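PDB 4HXY: Plm1, which probably reduces the beta-keto group of a polyketide intermediate with NADPH, as the ketoreductase of the first module of phoslactomycin biosynthesis. Local coordinates for residues W7-W12 with V174-P179; R355-A360 with E396-S401. All blocks are in the same frame, centred on the assembly; numbering follows the deposited sequence. Where two conformers were deposited one is given.

Interaction 1: W7-W12 with V174-P179; sequences WFSETW and VTTPAP
The buried indole of W7 packs one face against the loop that follows strand 167-175. A178 CB sits over the five-membered ring of W7, 3.5 Å from its centroid, and P179 CD lies over the six-membered ring at the same height, so two CH-pi contacts share that face. W7 holds CG beside its backbone N (chi1 -75°) and anti to the carbonyl carbon, which turns one ring face to A178 and P179. Beyond W7 along the strand the backbones pair antiparallel: S9 N donates to V174 O (2.8 Å), and V174 N returns a nearly straight bond to S9 O (3.0 Å). Past the paired residues, T176 N still reaches W7 O (3.0 Å), from above the carbonyl plane. S9 CB and T176 CG2, the tightest carbon pair, are squeezed to 3.3 Å. The rest is looser: T175 is exposed and lays its CG2 obliquely near the F8 ring, while a water joins F8 O to T176 OG1. An alanine in place of W7 would probably loosen the hold on A178 and P179, since both CH-pi contacts would go. Polar backbone bonds thus fix the register, and dispersion against a buried indole holds the departing chain.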
ATOM      1  N   TRP A   7       1.934  -9.792 -14.103  1.00  7.86           N
ATOM      2  CA  TRP A   7       0.956  -9.936 -13.022  1.00  7.21           C
ATOM      3  C   TRP A   7       1.633 -10.653 -11.878  1.00  7.46           C
ATOM      4  O   TRP A   7       2.250 -11.714 -12.064  1.00  7.51           O
ATOM      5  CB  TRP A   7      -0.268 -10.718 -13.461  1.00  7.95           C
ATOM      6  CG  TRP A   7      -1.172  -9.939 -14.323  1.00  5.64           C
ATOM      7  CD1 TRP A   7      -0.971  -9.598 -15.630  1.00  7.09           C
ATOM      8  CD2 TRP A   7      -2.450  -9.406 -13.964  1.00  6.98           C
ATOM      9  NE1 TRP A   7      -2.055  -8.876 -16.105  1.00  7.93           N
ATOM     10  CE2 TRP A   7      -2.965  -8.743 -15.099  1.00  7.73           C
ATOM     11  CE3 TRP A   7      -3.206  -9.427 -12.804  1.00  6.49           C
ATOM     12  CZ2 TRP A   7      -4.214  -8.121 -15.091  1.00  7.31           C
ATOM     13  CZ3 TRP A   7      -4.432  -8.781 -12.787  1.00  9.00           C
ATOM     14  CH2 TRP A   7      -4.919  -8.143 -13.926  1.00  8.25           C
ATOM     15  N   PHE A   8       1.554 -10.053 -10.695  1.00  6.89           N
ATOM     16  CA  PHE A   8       2.193 -10.610  -9.522  1.00  6.79           C
ATOM     17  C   PHE A   8       1.272 -10.522  -8.319  1.00  7.41           C
ATOM     18  O   PHE A   8       0.250  -9.825  -8.344  1.00  6.27           O
ATOM     19  CB  PHE A   8       3.526  -9.884  -9.219  1.00  6.34           C
ATOM     20  CG  PHE A   8       4.354  -9.610 -10.435  1.00  6.84           C
ATOM     21  CD1 PHE A   8       4.210  -8.430 -11.138  1.00  6.01           C
ATOM     22  CD2 PHE A   8       5.267 -10.544 -10.877  1.00  7.63           C
ATOM     23  CE1 PHE A   8       4.985  -8.171 -12.263  1.00  8.16           C
ATOM     24  CE2 PHE A   8       6.044 -10.310 -12.004  1.00  7.00           C
ATOM     25  CZ  PHE A   8       5.902  -9.115 -12.702  1.00  6.87           C
ATOM     26  N   SER A   9       1.634 -11.274  -7.280  1.00  8.14           N
ATOM     27  CA  SER A   9       0.912 -11.270  -6.017  1.00  8.82           C
ATOM     28  C   SER A   9       1.870 -11.516  -4.858  1.00  8.63           C
ATOM     29  O   SER A   9       2.838 -12.232  -5.004  1.00  7.31           O
ATOM     30  CB  SER A   9      -0.139 -12.371  -6.010  1.00  9.90           C
ATOM     31  OG  SER A   9      -0.976 -12.251  -4.871  1.00 14.63           O
ATOM     32  N   GLU A  10       1.540 -10.955  -3.707  1.00  9.06           N
ATOM     33  CA  GLU A  10       2.113 -11.373  -2.446  1.00  9.20           C
ATOM     34  C   GLU A  10       1.752 -12.829  -2.159  1.00  9.69           C
ATOM     35  O   GLU A  10       0.627 -13.280  -2.436  1.00  9.90           O
ATOM     36  CB  GLU A  10       1.567 -10.487  -1.320  1.00 10.27           C
ATOM     37  CG  GLU A  10       2.133 -10.793   0.036  1.00 11.43           C
ATOM     38  CD  GLU A  10       1.348 -10.140   1.165  1.00 12.73           C
ATOM     39  OE1 GLU A  10       1.838  -9.144   1.717  1.00 13.20           O
ATOM     40  OE2 GLU A  10       0.244 -10.629   1.500  1.00 13.16           O
ATOM     41  N   THR A  11       2.700 -13.584  -1.613  1.00  8.45           N
ATOM     42  CA  THR A  11       2.414 -14.895  -1.056  1.00  8.85           C
ATOM     43  C   THR A  11       3.343 -15.109   0.147  1.00  8.97           C
ATOM     44  O   THR A  11       4.178 -14.256   0.449  1.00  9.09           O
ATOM     45  CB  THR A  11       2.558 -16.017  -2.120  1.00  8.87           C
ATOM     46  OG1 THR A  11       2.028 -17.240  -1.598  1.00 11.29           O
ATOM     47  CG2 THR A  11       4.027 -16.214  -2.503  1.00  9.13           C
ATOM     48  N   TRP A  12       3.173 -16.216   0.861  1.00  8.82           N
ATOM     49  CA  TRP A  12       3.903 -16.473   2.095  1.00  9.72           C
ATOM     50  C   TRP A  12       4.427 -17.894   2.089  1.00 10.52           C
ATOM     51  O   TRP A  12       3.727 -18.822   1.641  1.00 12.14           O
ATOM     52  CB  TRP A  12       3.027 -16.221   3.327  1.00  8.58           C
ATOM     53  CG  TRP A  12       2.639 -14.790   3.447  1.00  8.68           C
ATOM     54  CD1 TRP A  12       1.627 -14.151   2.765  1.00  7.80           C
ATOM     55  CD2 TRP A  12       3.261 -13.788   4.258  1.00  7.27           C
ATOM     56  NE1 TRP A  12       1.594 -12.825   3.100  1.00  8.97           N
ATOM     57  CE2 TRP A  12       2.581 -12.572   4.014  1.00  6.71           C
ATOM     58  CE3 TRP A  12       4.317 -13.795   5.165  1.00  7.84           C
ATOM     59  CZ2 TRP A  12       2.927 -11.384   4.654  1.00  8.99           C
ATOM     60  CZ3 TRP A  12       4.648 -12.613   5.820  1.00  8.33           C
ATOM     61  CH2 TRP A  12       3.951 -11.423   5.551  1.00  7.62           C
ATOM     62  N   VAL A 174       5.518 -13.127  -6.099  1.00  7.68           N
ATOM     63  CA  VAL A 174       5.567 -14.121  -7.182  1.00  8.20           C
ATOM     64  C   VAL A 174       4.639 -13.751  -8.339  1.00  7.87           C
ATOM     65  O   VAL A 174       3.716 -12.957  -8.188  1.00  7.91           O
ATOM     66  CB  VAL A 174       5.189 -15.508  -6.679  1.00  7.95           C
ATOM     67  CG1 VAL A 174       6.255 -16.019  -5.686  1.00  8.27           C
ATOM     68  CG2 VAL A 174       3.772 -15.519  -6.079  1.00  8.50           C
ATOM     69  N   THR A 175       4.879 -14.350  -9.502  1.00  8.37           N
ATOM     70  CA  THR A 175       3.941 -14.235 -10.601  1.00  9.26           C
ATOM     71  C   THR A 175       2.597 -14.894 -10.271  1.00  9.17           C
ATOM     72  O   THR A 175       2.509 -15.829  -9.466  1.00  9.77           O
ATOM     73  CB  THR A 175       4.480 -14.858 -11.909  1.00  9.91           C
ATOM     74  OG1 THR A 175       4.676 -16.261 -11.727  1.00 10.98           O
ATOM     75  CG2 THR A 175       5.789 -14.166 -12.324  1.00 11.56           C
ATOM     76  N   THR A 176       1.531 -14.338 -10.844  0.50  9.14           N
ATOM     77  CA  THR A 176       0.221 -15.005 -10.884  0.50  9.22           C
ATOM     78  C   THR A 176      -0.292 -15.030 -12.308  0.50  9.02           C
ATOM     79  O   THR A 176       0.187 -14.285 -13.168  0.50  7.97           O
ATOM     80  CB  THR A 176      -0.893 -14.286 -10.097  0.50  9.97           C
ATOM     81  OG1 THR A 176      -1.035 -12.933 -10.574  0.50  9.13           O
ATOM     82  CG2 THR A 176      -0.648 -14.332  -8.630  0.50  9.87           C
ATOM     83  N   PRO A 177      -1.298 -15.876 -12.558  1.00  9.07           N
ATOM     84  CA  PRO A 177      -1.944 -15.788 -13.861  1.00  9.39           C
ATOM     85  C   PRO A 177      -2.718 -14.483 -14.010  1.00  9.24           C
ATOM     86  O   PRO A 177      -3.257 -13.962 -13.032  1.00 11.02           O
ATOM     87  CB  PRO A 177      -2.913 -16.973 -13.863  1.00  9.40           C
ATOM     88  CG  PRO A 177      -2.383 -17.923 -12.876  1.00 10.10           C
ATOM     89  CD  PRO A 177      -1.685 -17.099 -11.827  1.00  9.85           C
ATOM     90  N   ALA A 178      -2.781 -13.977 -15.226  1.00 10.24           N
ATOM     91  CA  ALA A 178      -3.644 -12.805 -15.546  1.00 10.32           C
ATOM     92  C   ALA A 178      -5.070 -13.284 -15.787  1.00 11.91           C
ATOM     93  O   ALA A 178      -5.288 -14.231 -16.544  1.00 10.43           O
ATOM     94  CB  ALA A 178      -3.120 -12.075 -16.755  1.00 10.80           C
ATOM     95  N   PRO A 179      -6.058 -12.637 -15.143  1.00 12.63           N
ATOM     96  CA  PRO A 179      -7.451 -12.973 -15.343  1.00 13.36           C
ATOM     97  C   PRO A 179      -7.865 -12.874 -16.822  1.00 13.22           C
ATOM     98  O   PRO A 179      -7.408 -12.007 -17.536  1.00 14.03           O
ATOM     99  CB  PRO A 179      -8.188 -11.911 -14.503  1.00 13.27           C
ATOM    100  CG  PRO A 179      -7.203 -11.528 -13.472  1.00 14.72           C
ATOM    101  CD  PRO A 179      -5.903 -11.536 -14.172  1.00 13.10           C
TER
HETATM  102  O   HOH W   1      -1.994 -10.944  -9.487  1.00 24.58           O

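Interaction 2: R355-A360 with E396-S401; sequences RAVSVA and EQAIMS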
ATOM      1  N   ARG A 355     -17.705  -5.767  -2.619  1.00 10.67           N
ATOM      2  CA  ARG A 355     -16.732  -5.800  -3.709  1.00 10.33           C
ATOM      3  C   ARG A 355     -15.651  -4.745  -3.509  1.00  9.32           C
ATOM      4  O   ARG A 355     -15.935  -3.637  -3.068  1.00 10.37           O
ATOM      5  CB  ARG A 355     -17.417  -5.621  -5.074  1.00 11.67           C
ATOM      6  CG  ARG A 355     -18.032  -6.944  -5.576  1.00 11.46           C
ATOM      7  CD  ARG A 355     -18.707  -6.808  -6.901  1.00 12.92           C
ATOM      8  NE  ARG A 355     -17.775  -6.441  -7.957  1.00 13.40           N
ATOM      9  CZ  ARG A 355     -17.000  -7.285  -8.629  1.00 15.37           C
ATOM     10  NH1 ARG A 355     -16.204  -6.807  -9.584  1.00 16.25           N
ATOM     11  NH2 ARG A 355     -17.009  -8.589  -8.366  1.00 15.73           N
ATOM     12  N   ALA A 356     -14.405  -5.133  -3.790  1.00  7.77           N
ATOM     13  CA  ALA A 356     -13.268  -4.205  -3.749  1.00  6.90           C
ATOM     14  C   ALA A 356     -12.064  -4.824  -4.405  1.00  6.34           C
ATOM     15  O   ALA A 356     -11.822  -6.014  -4.260  1.00  6.44           O
ATOM     16  CB  ALA A 356     -12.912  -3.807  -2.317  1.00  6.85           C
ATOM     17  N   VAL A 357     -11.323  -4.027  -5.167  1.00  5.39           N
ATOM     18  CA  VAL A 357     -10.013  -4.421  -5.649  1.00  5.47           C
ATOM     19  C   VAL A 357      -9.038  -3.260  -5.540  1.00  6.20           C
ATOM     20  O   VAL A 357      -9.397  -2.116  -5.826  1.00  5.92           O
ATOM     21  CB  VAL A 357     -10.044  -4.954  -7.075  1.00  5.42           C
ATOM     22  CG1 VAL A 357     -10.572  -3.889  -8.098  1.00  8.00           C
ATOM     23  CG2 VAL A 357      -8.631  -5.545  -7.458  1.00  6.06           C
ATOM     24  N   SER A 358      -7.812  -3.580  -5.126  1.00  6.29           N
ATOM     25  CA  SER A 358      -6.719  -2.624  -5.127  1.00  5.98           C
ATOM     26  C   SER A 358      -5.686  -3.107  -6.110  1.00  6.59           C
ATOM     27  O   SER A 358      -5.129  -4.196  -5.936  1.00  7.52           O
ATOM     28  CB  SER A 358      -6.104  -2.508  -3.744  1.00  6.67           C
ATOM     29  OG  SER A 358      -5.091  -1.507  -3.712  1.00  9.09           O
ATOM     30  N   VAL A 359      -5.428  -2.334  -7.153  1.00  5.69           N
ATOM     31  CA  VAL A 359      -4.416  -2.742  -8.135  1.00  5.76           C
ATOM     32  C   VAL A 359      -3.146  -1.969  -7.823  1.00  5.98           C
ATOM     33  O   VAL A 359      -3.156  -0.735  -7.862  1.00  6.55           O
ATOM     34  CB  VAL A 359      -4.840  -2.446  -9.589  1.00  5.27           C
ATOM     35  CG1 VAL A 359      -3.764  -2.878 -10.569  1.00  5.56           C
ATOM     36  CG2 VAL A 359      -6.147  -3.174  -9.947  1.00  7.60           C
ATOM     37  N   ALA A 360      -2.067  -2.703  -7.537  1.00  5.68           N
ATOM     38  CA  ALA A 360      -0.761  -2.094  -7.250  1.00  5.54           C
ATOM     39  C   ALA A 360      -0.029  -1.944  -8.582  1.00  6.03           C
ATOM     40  O   ALA A 360       0.616  -2.859  -9.074  1.00  6.19           O
ATOM     41  CB  ALA A 360      -0.001  -2.941  -6.261  1.00  5.73           C
ATOM     42  N   GLU A 396      -9.465  -3.686 -16.361  1.00  7.24           N
ATOM     43  CA  GLU A 396     -10.701  -4.444 -16.603  1.00  8.03           C
ATOM     44  C   GLU A 396     -10.579  -5.880 -16.095  1.00  7.22           C
ATOM     45  O   GLU A 396     -11.469  -6.391 -15.429  1.00  8.45           O
ATOM     46  CB  GLU A 396     -11.017  -4.426 -18.102  1.00  8.97           C
ATOM     47  CG  GLU A 396     -12.032  -5.424 -18.559  1.00 13.13           C
ATOM     48  CD  GLU A 396     -12.390  -5.246 -20.037  1.00 17.85           C
ATOM     49  OE1 GLU A 396     -11.913  -6.063 -20.885  1.00 19.52           O
ATOM     50  OE2 GLU A 396     -13.132  -4.272 -20.333  1.00 17.29           O
ATOM     51  N   GLN A 397      -9.445  -6.510 -16.381  1.00  7.02           N
ATOM     52  CA  GLN A 397      -9.184  -7.872 -15.929  1.00  7.15           C
ATOM     53  C   GLN A 397      -9.198  -7.978 -14.397  1.00  7.19           C
ATOM     54  O   GLN A 397      -9.756  -8.917 -13.842  1.00  7.51           O
ATOM     55  CB  GLN A 397      -7.846  -8.364 -16.476  1.00  7.22           C
ATOM     56  CG  GLN A 397      -7.824  -8.629 -17.962  1.00  8.67           C
ATOM     57  CD  GLN A 397      -6.426  -8.949 -18.458  1.00 12.98           C
ATOM     58  OE1 GLN A 397      -5.611  -8.066 -18.627  1.00 14.31           O
ATOM     59  NE2 GLN A 397      -6.132 -10.238 -18.636  1.00 17.78           N
ATOM     60  N   ALA A 398      -8.604  -6.994 -13.722  1.00  7.15           N
ATOM     61  CA  ALA A 398      -8.566  -7.001 -12.270  1.00  7.01           C
ATOM     62  C   ALA A 398      -9.955  -6.856 -11.659  1.00  7.52           C
ATOM     63  O   ALA A 398     -10.299  -7.515 -10.669  1.00  7.64           O
ATOM     64  CB  ALA A 398      -7.619  -5.914 -11.742  1.00  6.80           C
ATOM     65  N   ILE A 399     -10.762  -5.979 -12.257  1.00  7.52           N
ATOM     66  CA  ILE A 399     -12.103  -5.703 -11.771  1.00  7.65           C
ATOM     67  C   ILE A 399     -13.013  -6.889 -12.029  1.00  8.16           C
ATOM     68  O   ILE A 399     -13.799  -7.259 -11.149  1.00  8.96           O
ATOM     69  CB  ILE A 399     -12.689  -4.409 -12.426  1.00  7.33           C
ATOM     70  CG1 ILE A 399     -11.872  -3.189 -12.028  1.00  7.55           C
ATOM     71  CG2 ILE A 399     -14.194  -4.222 -12.053  1.00  7.88           C
ATOM     72  CD1 ILE A 399     -12.174  -1.944 -12.830  1.00  6.19           C
ATOM     73  N   MET A 400     -12.906  -7.475 -13.227  1.00  9.27           N
ATOM     74  CA  MET A 400     -13.856  -8.478 -13.696  1.00 10.88           C
ATOM     75  C   MET A 400     -13.447  -9.904 -13.320  1.00 12.51           C
ATOM     76  O   MET A 400     -14.142 -10.861 -13.665  1.00 12.74           O
ATOM     77  CB  MET A 400     -14.034  -8.366 -15.212  1.00 10.78           C
ATOM     78  CG  MET A 400     -14.706  -7.042 -15.667  1.00 10.51           C
ATOM     79  SD  MET A 400     -16.348  -6.816 -14.970  1.00 14.13           S
ATOM     80  CE  MET A 400     -17.332  -8.009 -15.889  1.00 14.14           C
ATOM     81  N   SER A 401     -12.327 -10.033 -12.624  1.00 14.26           N
ATOM     82  CA  SER A 401     -11.788 -11.339 -12.230  1.00 16.83           C
ATOM     83  C   SER A 401     -12.813 -12.186 -11.466  1.00 19.38           C
ATOM     84  O   SER A 401     -13.486 -11.682 -10.577  1.00 18.87           O
ATOM     85  CB  SER A 401     -10.541 -11.116 -11.363  1.00 16.36           C
ATOM     86  OG  SER A 401      -9.956 -12.343 -10.965  1.00 18.83           O
TER
HETATM   87  O   HOH W   2     -15.731  -9.791 -10.694  1.00 20.08           O
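Strand 357-360 and helix 396-400 run nearly antiparallel, 151° between their directions, with their axes 9.0 Å apart at closest approach. Alternate residues of the strand, V357 and V359, turn their side chains to the helix. V359 CG2, anti to its own carbonyl carbon, meets the methyl A398 CB at 3.6 Å, the closest apolar approach here. V357 has CG1 in the crowded position between N and the carbonyl carbon (chi1 61°), from where it touches I399 CG1 at 4.2 Å, the two side chains crossing at about a right angle. Its CG2 branch faces A398 more loosely. At the exposed end, R355 bends at chi3 to bring its guanidinium edge-on to I399 O. R355 NH1 donates to I399 O over 2.9 Å, a bent bond (136° at the hydrogen) that arrives above the carbonyl plane. The same NH1 forms a salt bridge with D316, so the cation is shared between a carboxylate and a backbone carbonyl. A water accepts from R355 NH2 (2.9 Å) and donates to I399 O and S401 O, so that one water links the guanidinium to two backbone carbonyls. Helix 388-400 packed on strand 357-361 in this way is an element of the Rossmann fold of short-chain dehydrogenase/reductase ketoreductases, with the side chain of V359 about 8 Å from the bound NADPH.

From the N terminus, strand 6-14 waits some 160 residues for its partner: interaction 1 closes that long loop when strand 167-175 returns alongside it. Interaction 2 opens only afterwards and closes a shorter excursion of 35 residues, from strand 357-361 to helix 388-400. The two are therefore in series, neither nested nor crossed, yet they meet in space, with centres 13 Å apart. P179 O and Q397 NE2 probably form a hydrogen bond, and W7 packs against Q397 and A398. Strand 408-412 pairs with both 6-14 and 357-361, so the N-terminal strand pair is joined to the NADPH-binding half through that strand and helix 388-400.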